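Local coordinates for protein predicted acetamidase/formamidase (Thermoanaerobacter tengcongensis, PDB 3TKK) that probably hydrolyses carbon-nitrogen bonds in linear amides such as formamide and acetamide, and binds zinc and calcium, at residues L77-K82 / V169-F174. Numbering follows the deposited sequence.
Sequences LKVKIK and VYFPVF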
# COMPACT_ATOMS: atom_id res chain seq x y z
N LEU A 77 -7.53 -21.55 11.87
CA LEU A 77 -8.04 -20.93 13.13
C LEU A 77 -8.46 -19.53 12.89
O LEU A 77 -7.65 -18.71 12.42
CB LEU A 77 -6.97 -20.89 14.17
CG LEU A 77 -7.21 -20.32 15.57
CD1 LEU A 77 -7.98 -21.43 16.32
CD2 LEU A 77 -5.84 -20.05 16.28
N LYS A 78 -9.70 -19.22 13.27
CA LYS A 78 -10.23 -17.86 13.20
C LYS A 78 -10.20 -17.18 14.58
O LYS A 78 -10.59 -17.80 15.57
CB LYS A 78 -11.64 -17.91 12.63
CG LYS A 78 -12.48 -16.60 12.85
CD LYS A 78 -13.94 -16.82 12.27
CE LYS A 78 -14.90 -15.95 13.09
NZ LYS A 78 -16.27 -16.02 12.42
N VAL A 79 -9.63 -15.95 14.60
CA VAL A 79 -9.36 -15.23 15.82
C VAL A 79 -10.06 -13.88 15.64
O VAL A 79 -9.71 -13.03 14.81
CB VAL A 79 -7.85 -15.04 16.09
CG1 VAL A 79 -7.65 -14.24 17.46
CG2 VAL A 79 -7.03 -16.36 15.95
N LYS A 80 -11.10 -13.68 16.39
CA LYS A 80 -11.84 -12.43 16.32
C LYS A 80 -11.22 -11.49 17.36
O LYS A 80 -11.31 -11.78 18.60
CB LYS A 80 -13.33 -12.73 16.63
CG LYS A 80 -14.20 -11.48 16.52
CD LYS A 80 -15.73 -11.79 16.80
CE LYS A 80 -16.38 -12.74 15.79
NZ LYS A 80 -15.76 -14.10 15.94
N ILE A 81 -10.67 -10.33 16.90
CA ILE A 81 -10.13 -9.28 17.78
C ILE A 81 -11.32 -8.34 18.21
O ILE A 81 -11.80 -7.53 17.41
CB ILE A 81 -9.09 -8.47 17.07
CG1 ILE A 81 -8.00 -9.41 16.43
CG2 ILE A 81 -8.42 -7.50 18.14
CD1 ILE A 81 -7.49 -10.38 17.48
N LYS A 82 -11.73 -8.45 19.46
CA LYS A 82 -12.89 -7.67 19.94
C LYS A 82 -12.46 -6.39 20.57
O LYS A 82 -13.05 -5.40 20.32
CB LYS A 82 -13.68 -8.56 20.88
CG LYS A 82 -14.28 -9.79 20.11
CD LYS A 82 -15.37 -10.37 20.98
CE LYS A 82 -15.78 -11.76 20.50
NZ LYS A 82 -16.98 -12.19 21.34
N VAL A 169 -8.61 -12.52 12.05
CA VAL A 169 -7.45 -13.06 11.35
C VAL A 169 -7.56 -14.59 11.22
O VAL A 169 -7.91 -15.27 12.25
CB VAL A 169 -6.25 -12.78 12.20
CG1 VAL A 169 -5.02 -13.07 11.32
CG2 VAL A 169 -6.27 -11.28 12.60
N TYR A 170 -7.28 -15.15 10.04
CA TYR A 170 -7.50 -16.52 9.81
C TYR A 170 -6.18 -17.07 9.61
O TYR A 170 -5.46 -16.54 8.81
CB TYR A 170 -8.35 -16.68 8.55
CG TYR A 170 -9.75 -16.18 8.75
CD1 TYR A 170 -10.80 -17.10 8.98
CD2 TYR A 170 -10.03 -14.86 8.70
CE1 TYR A 170 -12.07 -16.71 9.12
CE2 TYR A 170 -11.34 -14.41 8.81
CZ TYR A 170 -12.35 -15.33 9.05
OH TYR A 170 -13.63 -14.93 9.18
N PHE A 171 -5.81 -18.17 10.30
CA PHE A 171 -4.53 -18.73 10.15
C PHE A 171 -4.61 -20.17 9.71
O PHE A 171 -5.38 -20.98 10.30
CB PHE A 171 -3.82 -18.81 11.58
CG PHE A 171 -3.44 -17.48 12.13
CD1 PHE A 171 -2.36 -16.80 11.63
CD2 PHE A 171 -4.15 -16.94 13.14
CE1 PHE A 171 -2.02 -15.48 12.08
CE2 PHE A 171 -3.85 -15.61 13.63
CZ PHE A 171 -2.75 -14.92 13.12
N PRO A 172 -3.80 -20.55 8.75
CA PRO A 172 -3.64 -21.99 8.60
C PRO A 172 -3.08 -22.67 9.82
O PRO A 172 -2.12 -22.15 10.41
CB PRO A 172 -2.55 -22.15 7.52
CG PRO A 172 -2.12 -20.77 7.07
CD PRO A 172 -2.77 -19.75 8.05
N VAL A 173 -3.59 -23.86 10.16
CA VAL A 173 -3.14 -24.68 11.31
C VAL A 173 -2.08 -25.69 10.84
O VAL A 173 -2.31 -26.49 9.93
CB VAL A 173 -4.35 -25.43 11.98
CG1 VAL A 173 -3.93 -26.10 13.26
CG2 VAL A 173 -5.41 -24.35 12.41
N PHE A 174 -0.91 -25.62 11.46
CA PHE A 174 0.19 -26.51 11.16
C PHE A 174 0.31 -27.65 12.15
O PHE A 174 0.81 -28.69 11.79
CB PHE A 174 1.48 -25.73 10.96
CG PHE A 174 1.34 -24.70 9.82
CD1 PHE A 174 1.34 -25.13 8.49
CD2 PHE A 174 1.13 -23.39 10.09
CE1 PHE A 174 1.18 -24.24 7.47
CE2 PHE A 174 0.93 -22.46 9.08
CZ PHE A 174 0.97 -22.85 7.77
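Leu77 and Phe171 form a hydrogen-bonded antiparallel pair, Leu77 N reaching Phe171 O at 2.7 Å and Phe171 N returning to Leu77 O at 2.9 Å. Val79 and Val169 repeat this reciprocal pairing, with both bonds at 3.0 Å, Val79 N to Val169 O and Val169 N to Val79 O. Between them Lys78 and Tyr170 make a non-hydrogen-bonded pair, their CA atoms drawing closer, and Tyr170 CA lends a CA-H...O contact to Leu77 O.

The face carrying Leu77, Val79, Val169 and Phe171 is apolar and buried. Val79 CG2 meets the edge of the Phe171 ring, 4.0 Å from CE2, while Leu180, on strand 180-186, covers Leu77 and Val79. Past the bridges, Val173 CG2 still closes on Leu77 CB at 4.2 Å.

The other face is more open on its lysine side. With CG anti to the backbone N (chi1 164°) and an extended chain beyond, Lys78 runs beside the Tyr170 ring, both side chains pointing the same way; its CD lies 3.6 Å from Tyr170 OH. That hydroxyl is hydrogen-bonded to Glu168, and the ring packs edge-to-face with Phe301, whereas Lys78 NZ has a long, weak ion pair with Glu210. An alanine at Tyr170 would probably leave Glu168 without this hydrogen-bond partner and the methylenes of Lys78 without their aromatic neighbour.

Strands 76-86 and 168-172 are thus joined as antiparallel neighbours inside the large mixed beta-sheet of this acetamidase/formamidase-family fold.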